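Local structure of homoserine dehydrogenase (3ING) at residues I7-T12 and V38-S43; L86-P91 and Y100-M105; M111-A116 and K137-E142. The protein binds NADPH and probably catalyses the NADPH-dependent reduction of aspartate semialdehyde to homoserine on the route to threonine and methionine. All blocks are in the same frame, centred on the assembly; numbering follows the deposited sequence. Where two conformers were deposited one is given.

The three contacts follow one another along the chain, each closing before the next opens, and all belong to the nucleotide-binding domain of the enzyme. They sample one mixed sheet, in which strand 4-10 stands between 34-41 and 85-88, followed by 112-115 and 139-140. Contact 1 joins two of these strands, contact 2 lays helix 97-108 on strand 85-88, and contact 3 adds the edge strand 139-140. Centres lie about 10 Å apart for contacts 1 and 2, 9 Å for contacts 2 and 3, and 15 Å for contacts 1 and 3. The loops just past the strands in all three meet NADPH, as expected of a Rossmann fold, and contact 3 also meets a sodium ion.

Contact 1 of 3, residues I7-T12 and V38-S43; sequences IILMGT and VGVSDS. With NDP (NADPH dihydro-nicotinamide-adenine-dinucleotide phosphate), chain C.
The carbonyl oxygen of S41 is gripped by two groups of the segment 7-12, which approach from opposite faces of its plane. G11 N donates to S41 O at 3.0 Å through a rather bent bond, and the T12 hydroxyl, OG1, donates to the same oxygen. T12 OG1 lies between its own backbone N and carbonyl carbon (chi1 40°), while its methyl CG2 turns to V40. There T12 CG2 meets V40 CG2 at 3.4 Å, a tight carbon pair in which the side chains cross at about a right angle.

Upstream, strands 7-10 and 38-41 run parallel, their axes 4.6 Å apart. V38 N bonds to I7 O, L9 N to G39 O and S41 N to L9 O; these bonds pair the strands, leading up to S41 O. On the face carrying M10 and S41, the selenium of M10 lies 3.6 Å from S41 OG, a hydroxyl buried without a polar partner in the model. The bent M10 chain carries its methyl on toward the adenine of NADPH.

Beyond the strands the two loops receive the cofactor. T12 N donates to the ribose oxygen O3B. S43 OG donates to NDP O1X of the 2'-phosphate at 2.6 Å, and S43 N bonds to the same oxygen. NADH lacks this phosphate, so these bonds are consistent with use of NADPH. G11 CA lies 3.4 Å from NDP O4B in a backbone conformation suited to glycine, consistent with the first glycine of a Rossmann-type GxGxxG motif. D42 is held by a salt bridge to K61 and by the amides of R44, S45 and I67. Strand 4-10 is flanked on its other edge by 85-88, helix 14-29 covers I7 and L9, and strand 46-48 packs against V40 and S41.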
# COMPACT_ATOMS: atom_id res chain seq x y z
N ILE A 7 -21.14 5.76 12.65
CA ILE A 7 -21.42 5.77 11.21
C ILE A 7 -22.89 5.50 10.88
O ILE A 7 -23.68 4.95 11.70
CB ILE A 7 -20.50 4.77 10.42
CG1 ILE A 7 -21.11 3.34 10.44
CG2 ILE A 7 -19.06 4.87 10.94
CD1 ILE A 7 -20.36 2.34 9.69
N ILE A 8 -23.24 5.94 9.69
CA ILE A 8 -24.53 5.66 9.09
C ILE A 8 -24.21 4.88 7.83
O ILE A 8 -23.37 5.30 7.03
CB ILE A 8 -25.31 6.94 8.75
CG1 ILE A 8 -25.86 7.59 10.04
CG2 ILE A 8 -26.43 6.60 7.81
CD1 ILE A 8 -26.28 9.08 9.87
N LEU A 9 -24.87 3.74 7.64
CA LEU A 9 -24.60 2.88 6.49
C LEU A 9 -25.82 2.85 5.56
O LEU A 9 -26.86 2.37 5.95
CB LEU A 9 -24.30 1.45 6.94
CG LEU A 9 -24.05 0.40 5.83
CD1 LEU A 9 -22.91 0.91 4.87
CD2 LEU A 9 -23.73 -1.01 6.38
N MSE A 10 -25.64 3.26 4.32
CA MSE A 10 -26.67 3.23 3.32
C MSE A 10 -26.39 2.07 2.37
O MSE A 10 -25.38 2.10 1.68
CB MSE A 10 -26.65 4.51 2.50
CG MSE A 10 -26.92 5.80 3.22
SE MSE A 10 -28.80 6.21 3.23
CE MSE A 10 -29.34 6.25 1.39
N GLY A 11 -27.26 1.07 2.35
CA GLY A 11 -27.06 -0.11 1.49
C GLY A 11 -26.45 -1.25 2.26
O GLY A 11 -25.38 -1.11 2.83
N THR A 12 -27.16 -2.37 2.28
CA THR A 12 -26.77 -3.58 3.01
C THR A 12 -26.92 -4.84 2.14
O THR A 12 -27.52 -5.87 2.57
CB THR A 12 -27.61 -3.73 4.27
OG1 THR A 12 -28.95 -3.36 3.96
CG2 THR A 12 -27.07 -2.79 5.36
N VAL A 38 -25.07 3.79 13.93
CA VAL A 38 -26.24 4.49 14.47
C VAL A 38 -27.35 4.68 13.44
O VAL A 38 -28.41 5.23 13.76
CB VAL A 38 -25.82 5.86 15.07
CG1 VAL A 38 -24.74 5.66 16.13
CG2 VAL A 38 -25.40 6.83 13.98
N GLY A 39 -27.14 4.22 12.22
CA GLY A 39 -28.19 4.24 11.20
C GLY A 39 -27.84 3.26 10.12
O GLY A 39 -26.68 3.11 9.77
N VAL A 40 -28.83 2.55 9.60
CA VAL A 40 -28.58 1.56 8.55
C VAL A 40 -29.80 1.40 7.68
O VAL A 40 -30.91 1.36 8.20
CB VAL A 40 -28.13 0.18 9.13
CG1 VAL A 40 -29.16 -0.38 10.08
CG2 VAL A 40 -27.84 -0.80 8.01
N SER A 41 -29.60 1.31 6.36
CA SER A 41 -30.70 1.06 5.41
C SER A 41 -30.46 0.01 4.28
O SER A 41 -29.38 -0.36 4.00
CB SER A 41 -31.09 2.36 4.70
OG SER A 41 -29.96 2.93 4.01
N ASP A 42 -31.60 -0.47 3.71
CA ASP A 42 -31.67 -1.12 2.45
C ASP A 42 -32.73 -0.32 1.66
O ASP A 42 -33.10 0.77 2.06
CB ASP A 42 -31.97 -2.62 2.55
CG ASP A 42 -33.31 -2.93 3.20
OD1 ASP A 42 -34.28 -2.14 3.14
OD2 ASP A 42 -33.39 -4.06 3.71
N SER A 43 -33.19 -0.83 0.53
CA SER A 43 -34.05 -0.02 -0.34
C SER A 43 -35.41 0.22 0.27
O SER A 43 -36.07 1.20 -0.08
CB SER A 43 -34.21 -0.67 -1.71
OG SER A 43 -34.81 -1.95 -1.58
PA NDP C . -26.33 -4.81 -3.96
O1A NDP C . -26.05 -6.20 -3.54
O2A NDP C . -27.33 -4.64 -5.04
O5B NDP C . -26.83 -3.93 -2.71
C5B NDP C . -27.29 -2.60 -2.78
C4B NDP C . -27.91 -2.19 -1.45
O4B NDP C . -28.47 -0.90 -1.53
C3B NDP C . -29.10 -3.09 -1.07
O3B NDP C . -29.28 -3.10 0.34
C2B NDP C . -30.25 -2.41 -1.72
O2B NDP C . -31.49 -2.70 -1.15
C1B NDP C . -29.89 -0.98 -1.42
N9A NDP C . -30.48 0.01 -2.33
C8A NDP C . -30.81 -0.07 -3.65
N7A NDP C . -31.26 1.16 -4.04
C5A NDP C . -31.20 1.99 -2.99
C6A NDP C . -31.56 3.31 -2.87
N6A NDP C . -31.75 4.06 -3.96
N1A NDP C . -31.36 3.87 -1.66
C2A NDP C . -30.89 3.17 -0.57
N3A NDP C . -30.52 1.84 -0.66
C4A NDP C . -30.70 1.29 -1.90
O3 NDP C . -24.96 -4.09 -4.40
PN NDP C . -23.48 -4.49 -3.92
O1N NDP C . -23.00 -5.65 -4.72
O2N NDP C . -23.51 -4.57 -2.42
O5D NDP C . -22.60 -3.21 -4.38
C5D NDP C . -22.83 -2.01 -3.65
C4D NDP C . -21.96 -0.90 -4.21
O4D NDP C . -20.61 -1.30 -4.07
C3D NDP C . -22.16 -0.64 -5.68
O3D NDP C . -22.22 0.75 -6.01
C2D NDP C . -20.98 -1.33 -6.34
O2D NDP C . -20.63 -0.76 -7.57
C1D NDP C . -19.91 -1.15 -5.29
N1N NDP C . -18.82 -2.10 -5.40
C2N NDP C . -19.08 -3.45 -5.36
C3N NDP C . -18.12 -4.40 -5.64
C7N NDP C . -18.44 -5.83 -5.43
O7N NDP C . -17.42 -6.63 -4.98
N7N NDP C . -19.68 -6.31 -5.55
C4N NDP C . -16.64 -4.03 -5.67
C5N NDP C . -16.46 -2.54 -5.67
C6N NDP C . -17.52 -1.66 -5.52
P2B NDP C . -32.04 -4.19 -0.93
O1X NDP C . -33.46 -3.88 -0.52
O2X NDP C . -31.16 -5.02 0.04
O3X NDP C . -31.97 -4.79 -2.30

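Contact 2 of 3, residues L86-P91 and Y100-M105; sequences LVDCTP and YSLYRM. With NDP (NADPH dihydro-nicotinamide-adenine-dinucleotide phosphate), chain C.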
# COMPACT_ATOMS: atom_id res chain seq x y z
N LEU A 86 -20.82 8.98 6.89
CA LEU A 86 -21.81 8.27 6.09
C LEU A 86 -21.08 7.31 5.16
O LEU A 86 -20.07 7.68 4.56
CB LEU A 86 -22.67 9.21 5.25
CG LEU A 86 -23.55 8.48 4.21
CD1 LEU A 86 -24.92 8.07 4.77
CD2 LEU A 86 -23.69 9.33 2.97
N VAL A 87 -21.57 6.08 5.08
CA VAL A 87 -21.00 5.07 4.21
C VAL A 87 -22.04 4.72 3.13
O VAL A 87 -23.18 4.36 3.42
CB VAL A 87 -20.63 3.81 4.99
CG1 VAL A 87 -19.96 2.77 4.04
CG2 VAL A 87 -19.74 4.17 6.20
N ASP A 88 -21.63 4.88 1.87
CA ASP A 88 -22.48 4.60 0.71
C ASP A 88 -22.13 3.28 0.06
O ASP A 88 -21.11 3.17 -0.60
CB ASP A 88 -22.33 5.71 -0.32
CG ASP A 88 -23.25 5.54 -1.51
OD1 ASP A 88 -24.09 4.64 -1.47
OD2 ASP A 88 -23.13 6.33 -2.50
N CYS A 89 -22.96 2.27 0.32
CA CYS A 89 -22.86 1.01 -0.35
C CYS A 89 -24.11 0.76 -1.22
O CYS A 89 -24.57 -0.40 -1.38
CB CYS A 89 -22.69 -0.11 0.68
SG CYS A 89 -21.06 -0.06 1.50
N THR A 90 -24.69 1.82 -1.74
CA THR A 90 -25.87 1.72 -2.61
C THR A 90 -25.40 1.51 -4.05
O THR A 90 -24.25 1.75 -4.36
CB THR A 90 -26.73 3.00 -2.57
OG1 THR A 90 -25.96 4.08 -3.12
CG2 THR A 90 -27.16 3.34 -1.13
N PRO A 91 -26.28 1.00 -4.94
CA PRO A 91 -25.90 0.79 -6.33
C PRO A 91 -25.75 2.09 -7.09
O PRO A 91 -26.32 3.12 -6.71
CB PRO A 91 -27.10 -0.00 -6.90
CG PRO A 91 -27.94 -0.38 -5.76
CD PRO A 91 -27.66 0.58 -4.70
N TYR A 100 -24.50 12.51 -5.27
CA TYR A 100 -24.11 13.87 -4.95
C TYR A 100 -25.01 14.45 -3.85
O TYR A 100 -24.51 15.06 -2.92
CB TYR A 100 -24.12 14.78 -6.19
CG TYR A 100 -24.23 16.26 -5.86
CD1 TYR A 100 -23.19 16.95 -5.25
CD2 TYR A 100 -25.39 16.96 -6.14
CE1 TYR A 100 -23.31 18.33 -4.95
CE2 TYR A 100 -25.53 18.32 -5.81
CZ TYR A 100 -24.47 18.98 -5.23
OH TYR A 100 -24.58 20.31 -4.92
N SER A 101 -26.31 14.29 -3.98
CA SER A 101 -27.25 14.80 -3.03
C SER A 101 -27.01 14.19 -1.65
O SER A 101 -27.04 14.88 -0.63
CB SER A 101 -28.67 14.52 -3.51
OG SER A 101 -28.92 15.17 -4.76
N LEU A 102 -26.77 12.89 -1.62
CA LEU A 102 -26.49 12.22 -0.39
C LEU A 102 -25.24 12.75 0.30
O LEU A 102 -25.29 13.05 1.48
CB LEU A 102 -26.38 10.72 -0.64
CG LEU A 102 -26.14 9.79 0.53
CD1 LEU A 102 -27.33 9.79 1.46
CD2 LEU A 102 -25.85 8.39 -0.06
N TYR A 103 -24.14 12.88 -0.44
CA TYR A 103 -22.87 13.32 0.12
C TYR A 103 -22.98 14.76 0.58
O TYR A 103 -22.53 15.10 1.66
CB TYR A 103 -21.72 13.15 -0.88
CG TYR A 103 -21.61 11.74 -1.49
CD1 TYR A 103 -22.20 10.64 -0.90
CD2 TYR A 103 -20.93 11.53 -2.69
CE1 TYR A 103 -22.11 9.39 -1.51
CE2 TYR A 103 -20.87 10.30 -3.29
CZ TYR A 103 -21.46 9.23 -2.70
OH TYR A 103 -21.39 8.02 -3.34
N ARG A 104 -23.68 15.59 -0.21
CA ARG A 104 -23.88 16.98 0.16
C ARG A 104 -24.66 17.05 1.48
O ARG A 104 -24.25 17.75 2.42
CB ARG A 104 -24.64 17.72 -0.94
CG ARG A 104 -24.96 19.16 -0.50
CD ARG A 104 -25.40 19.99 -1.64
NE ARG A 104 -26.01 21.24 -1.19
CZ ARG A 104 -26.44 22.19 -2.01
NH1 ARG A 104 -26.37 22.04 -3.32
NH2 ARG A 104 -26.97 23.30 -1.51
N MSE A 105 -25.75 16.30 1.58
CA MSE A 105 -26.50 16.25 2.82
C MSE A 105 -25.62 15.83 4.00
O MSE A 105 -25.65 16.45 5.09
CB MSE A 105 -27.65 15.26 2.72
CG MSE A 105 -28.44 15.11 4.03
SE MSE A 105 -29.90 13.82 3.82
CE MSE A 105 -30.76 14.68 2.36
PA NDP C . -26.33 -4.81 -3.96
O1A NDP C . -26.05 -6.20 -3.54
O2A NDP C . -27.33 -4.64 -5.04
O5B NDP C . -26.83 -3.93 -2.71
C5B NDP C . -27.29 -2.60 -2.78
C4B NDP C . -27.91 -2.19 -1.45
O4B NDP C . -28.47 -0.90 -1.53
C3B NDP C . -29.10 -3.09 -1.07
O3B NDP C . -29.28 -3.10 0.34
C2B NDP C . -30.25 -2.41 -1.72
O2B NDP C . -31.49 -2.70 -1.15
C1B NDP C . -29.89 -0.98 -1.42
N9A NDP C . -30.48 0.01 -2.33
C8A NDP C . -30.81 -0.07 -3.65
N7A NDP C . -31.26 1.16 -4.04
C5A NDP C . -31.20 1.99 -2.99
C6A NDP C . -31.56 3.31 -2.87
N6A NDP C . -31.75 4.06 -3.96
N1A NDP C . -31.36 3.87 -1.66
C2A NDP C . -30.89 3.17 -0.57
N3A NDP C . -30.52 1.84 -0.66
C4A NDP C . -30.70 1.29 -1.90
O3 NDP C . -24.96 -4.09 -4.40
PN NDP C . -23.48 -4.49 -3.92
O1N NDP C . -23.00 -5.65 -4.72
O2N NDP C . -23.51 -4.57 -2.42
O5D NDP C . -22.60 -3.21 -4.38
C5D NDP C . -22.83 -2.01 -3.65
C4D NDP C . -21.96 -0.90 -4.21
O4D NDP C . -20.61 -1.30 -4.07
C3D NDP C . -22.16 -0.64 -5.68
O3D NDP C . -22.22 0.75 -6.01
C2D NDP C . -20.98 -1.33 -6.34
O2D NDP C . -20.63 -0.76 -7.57
C1D NDP C . -19.91 -1.15 -5.29
N1N NDP C . -18.82 -2.10 -5.40
C2N NDP C . -19.08 -3.45 -5.36
C3N NDP C . -18.12 -4.40 -5.64
C7N NDP C . -18.44 -5.83 -5.43
O7N NDP C . -17.42 -6.63 -4.98
N7N NDP C . -19.68 -6.31 -5.55
C4N NDP C . -16.64 -4.03 -5.67
C5N NDP C . -16.46 -2.54 -5.67
C6N NDP C . -17.52 -1.66 -5.52
P2B NDP C . -32.04 -4.19 -0.93
O1X NDP C . -33.46 -3.88 -0.52
O2X NDP C . -31.16 -5.02 0.04
O3X NDP C . -31.97 -4.79 -2.30
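Strand 86-88 and helix 100-105 run nearly antiparallel, at 168°, with their axes 9.9 Å apart, as in the first half of a beta-alpha-beta crossover whose second strand is 112-115. D88 and Y103 supply the polar link. Y103 OH donates to D88 OD2 at 2.6 Å, using the lone pair of that oxygen which faces away from OD1. The two side chains cross at about a right angle, with the carboxylate and ring planes 62° apart, and D88 OD2 lies at the edge of the ring, near its plane.

Beside this bond lies an apolar contact. In the conformer given, L86 CD2 packs against the branch of L102 and reaches toward the edge of the Y103 ring at CD1. L102 CD2 also reaches D88 CG, 4.1 Å away. In L102, CG stands anti to the backbone N (chi1 -178°), which carries it toward the strand.

The other carboxylate oxygen serves the chain that follows the strand. D88 OD1 accepts from T90 N at 2.9 Å, closing an Asx turn, and from T90 OG1 at 2.6 Å. T90 OG1 meets the syn lone pair of OD1, while T90 N comes on the anti side, out of the carboxylate plane. T90 O in turn receives the nicotinamide-ribose hydroxyl O3D of NADPH at 2.8 Å, while P91 CD lies against the adenine carbon C8A.

R98 and N117 also hold T90 OG1, and T115 OG1 holds Y103 OH. D88 thus probably acts from the second shell, helping to fix the turn whose T90 carbonyl meets the cofactor. Y103 OH on OD2, with T90 N and OG1 on OD1, gives the buried carboxylate donors on both oxygens, which probably favours its charged form.

Contact 3 of 3, residues M111-A116 and K137-E142; sequences MNVVTA and KYIRYE. With NA (sodium ion), chain B; NDP (NADPH dihydro-nicotinamide-adenine-dinucleotide phosphate), chain C; EDO (1,2-ethanediol), chain H.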
# COMPACT_ATOMS: atom_id res chain seq x y z
N MSE A 111 -20.71 15.47 8.61
CA MSE A 111 -20.16 14.16 8.45
C MSE A 111 -19.16 14.08 7.32
O MSE A 111 -19.26 14.84 6.33
CB MSE A 111 -21.28 13.17 8.17
CG MSE A 111 -22.33 13.09 9.23
SE MSE A 111 -23.57 11.67 8.86
CE MSE A 111 -24.71 12.31 8.15
N ASN A 112 -18.20 13.17 7.44
CA ASN A 112 -17.37 12.81 6.27
C ASN A 112 -18.06 11.67 5.56
O ASN A 112 -19.07 11.15 6.05
CB ASN A 112 -15.94 12.44 6.67
CG ASN A 112 -15.20 13.58 7.29
OD1 ASN A 112 -15.12 14.68 6.73
ND2 ASN A 112 -14.63 13.33 8.46
N VAL A 113 -17.53 11.28 4.39
CA VAL A 113 -18.10 10.20 3.63
C VAL A 113 -17.11 9.16 3.21
O VAL A 113 -15.98 9.47 2.85
CB VAL A 113 -18.82 10.77 2.34
CG1 VAL A 113 -19.27 9.66 1.41
CG2 VAL A 113 -20.02 11.63 2.75
N VAL A 114 -17.55 7.90 3.26
CA VAL A 114 -16.82 6.79 2.66
C VAL A 114 -17.74 6.14 1.64
O VAL A 114 -18.90 5.84 1.94
CB VAL A 114 -16.42 5.74 3.68
CG1 VAL A 114 -15.89 4.55 2.95
CG2 VAL A 114 -15.40 6.32 4.69
N THR A 115 -17.26 5.91 0.42
CA THR A 115 -18.10 5.31 -0.58
C THR A 115 -17.44 4.15 -1.32
O THR A 115 -16.25 4.17 -1.62
CB THR A 115 -18.62 6.37 -1.60
OG1 THR A 115 -19.61 5.78 -2.48
CG2 THR A 115 -17.45 6.97 -2.43
N ALA A 116 -18.26 3.15 -1.60
CA ALA A 116 -17.98 2.06 -2.56
C ALA A 116 -18.67 2.31 -3.90
O ALA A 116 -18.36 1.67 -4.91
CB ALA A 116 -18.52 0.68 -1.98
N LYS A 137 -15.04 18.98 4.85
CA LYS A 137 -15.16 17.55 5.10
C LYS A 137 -14.37 16.81 4.08
O LYS A 137 -13.80 17.43 3.15
CB LYS A 137 -16.61 17.09 5.07
CG LYS A 137 -17.50 17.79 6.02
CD LYS A 137 -17.15 17.50 7.44
CE LYS A 137 -18.08 18.20 8.37
NZ LYS A 137 -17.81 19.66 8.42
N TYR A 138 -14.31 15.49 4.26
CA TYR A 138 -13.55 14.59 3.40
C TYR A 138 -14.40 13.48 2.87
O TYR A 138 -15.41 13.13 3.47
CB TYR A 138 -12.41 13.92 4.20
CG TYR A 138 -11.43 14.91 4.77
CD1 TYR A 138 -10.41 15.43 3.98
CD2 TYR A 138 -11.53 15.36 6.06
CE1 TYR A 138 -9.50 16.36 4.48
CE2 TYR A 138 -10.63 16.30 6.57
CZ TYR A 138 -9.62 16.78 5.78
OH TYR A 138 -8.72 17.71 6.26
N ILE A 139 -13.95 12.92 1.73
CA ILE A 139 -14.52 11.73 1.18
C ILE A 139 -13.42 10.77 0.80
O ILE A 139 -12.41 11.17 0.20
CB ILE A 139 -15.44 12.04 -0.06
CG1 ILE A 139 -16.05 10.74 -0.59
CG2 ILE A 139 -14.68 12.87 -1.16
CD1 ILE A 139 -17.33 10.94 -1.47
N ARG A 140 -13.60 9.50 1.18
CA ARG A 140 -12.69 8.44 0.75
C ARG A 140 -13.48 7.40 -0.04
O ARG A 140 -14.71 7.25 0.11
CB ARG A 140 -11.90 7.82 1.93
CG ARG A 140 -10.97 8.79 2.65
CD ARG A 140 -10.02 8.01 3.65
NE ARG A 140 -9.09 7.17 2.89
CZ ARG A 140 -7.93 7.60 2.37
NH1 ARG A 140 -7.54 8.84 2.55
NH2 ARG A 140 -7.16 6.78 1.66
N TYR A 141 -12.75 6.72 -0.93
CA TYR A 141 -13.35 5.90 -1.99
C TYR A 141 -12.49 4.72 -2.43
O TYR A 141 -12.50 4.30 -3.58
CB TYR A 141 -13.73 6.84 -3.15
CG TYR A 141 -12.68 7.88 -3.54
CD1 TYR A 141 -11.67 7.56 -4.43
CD2 TYR A 141 -12.72 9.17 -3.04
CE1 TYR A 141 -10.70 8.49 -4.80
CE2 TYR A 141 -11.76 10.12 -3.43
CZ TYR A 141 -10.75 9.76 -4.29
OH TYR A 141 -9.78 10.69 -4.68
N GLU A 142 -11.81 4.12 -1.46
CA GLU A 142 -11.00 2.95 -1.75
C GLU A 142 -11.72 1.88 -2.56
O GLU A 142 -11.19 1.36 -3.53
CB GLU A 142 -10.51 2.30 -0.47
CG GLU A 142 -9.47 1.20 -0.73
CD GLU A 142 -8.21 1.79 -1.36
OE1 GLU A 142 -7.61 2.66 -0.72
OE2 GLU A 142 -7.88 1.40 -2.49
NA NA B . -9.33 -0.45 -4.10
PA NDP C . -26.33 -4.81 -3.96
O1A NDP C . -26.05 -6.20 -3.54
O2A NDP C . -27.33 -4.64 -5.04
O5B NDP C . -26.83 -3.93 -2.71
C5B NDP C . -27.29 -2.60 -2.78
C4B NDP C . -27.91 -2.19 -1.45
O4B NDP C . -28.47 -0.90 -1.53
C3B NDP C . -29.10 -3.09 -1.07
O3B NDP C . -29.28 -3.10 0.34
C2B NDP C . -30.25 -2.41 -1.72
O2B NDP C . -31.49 -2.70 -1.15
C1B NDP C . -29.89 -0.98 -1.42
N9A NDP C . -30.48 0.01 -2.33
C8A NDP C . -30.81 -0.07 -3.65
N7A NDP C . -31.26 1.16 -4.04
C5A NDP C . -31.20 1.99 -2.99
C6A NDP C . -31.56 3.31 -2.87
N6A NDP C . -31.75 4.06 -3.96
N1A NDP C . -31.36 3.87 -1.66
C2A NDP C . -30.89 3.17 -0.57
N3A NDP C . -30.52 1.84 -0.66
C4A NDP C . -30.70 1.29 -1.90
O3 NDP C . -24.96 -4.09 -4.40
PN NDP C . -23.48 -4.49 -3.92
O1N NDP C . -23.00 -5.65 -4.72
O2N NDP C . -23.51 -4.57 -2.42
O5D NDP C . -22.60 -3.21 -4.38
C5D NDP C . -22.83 -2.01 -3.65
C4D NDP C . -21.96 -0.90 -4.21
O4D NDP C . -20.61 -1.30 -4.07
C3D NDP C . -22.16 -0.64 -5.68
O3D NDP C . -22.22 0.75 -6.01
C2D NDP C . -20.98 -1.33 -6.34
O2D NDP C . -20.63 -0.76 -7.57
C1D NDP C . -19.91 -1.15 -5.29
N1N NDP C . -18.82 -2.10 -5.40
C2N NDP C . -19.08 -3.45 -5.36
C3N NDP C . -18.12 -4.40 -5.64
C7N NDP C . -18.44 -5.83 -5.43
O7N NDP C . -17.42 -6.63 -4.98
N7N NDP C . -19.68 -6.31 -5.55
C4N NDP C . -16.64 -4.03 -5.67
C5N NDP C . -16.46 -2.54 -5.67
C6N NDP C . -17.52 -1.66 -5.52
P2B NDP C . -32.04 -4.19 -0.93
O1X NDP C . -33.46 -3.88 -0.52
O2X NDP C . -31.16 -5.02 0.04
O3X NDP C . -31.97 -4.79 -2.30
C1 EDO H . -11.40 19.34 3.66
O1 EDO H . -12.54 19.82 2.95
C2 EDO H . -10.50 20.50 4.03
O2 EDO H . -10.70 20.83 5.41
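N112 OD1 takes the amide of Y138 at 2.7 Å, standing in for a backbone carbonyl where strand pairing begins, with the donor above the plane of the amide group. The same oxygen touches K137 CB at 3.3 Å, and the aliphatic chain of K137 runs over M111 O, a buried carbonyl with no partner in the model. From here backbone bonds run on: V113 N to Y138 O, R140 N to V113 O and T115 N to R140 O. V113 and I139 lie side by side, pointing the same way, with V113 CG1 at 3.7 Å from I139 CD1; further along, T115 CG2 meets Y141 CB at 3.8 Å.

This is the parallel strand pair of a beta-alpha-beta crossover, strand 112-115, helix 119-135, strand 139-140, and it puts 139-140 at the sheet's edge. Helix 119-135 packs on I139 and T115, while helix 97-108 covers V113 from the same face.

Past the strands the segments part. A116 O lies 3.2 Å from the ribose carbon C1D of NADPH. E142 binds the sodium ion with its carbonyl O at 2.7 Å and its carboxylate OE2 at 2.8 Å, and the carbonyls of V145, A146 and V149 complete the site. The amides of L151 and S153 hold the E142 carboxylate, and D316 accepts from E142 N while pairing with R140.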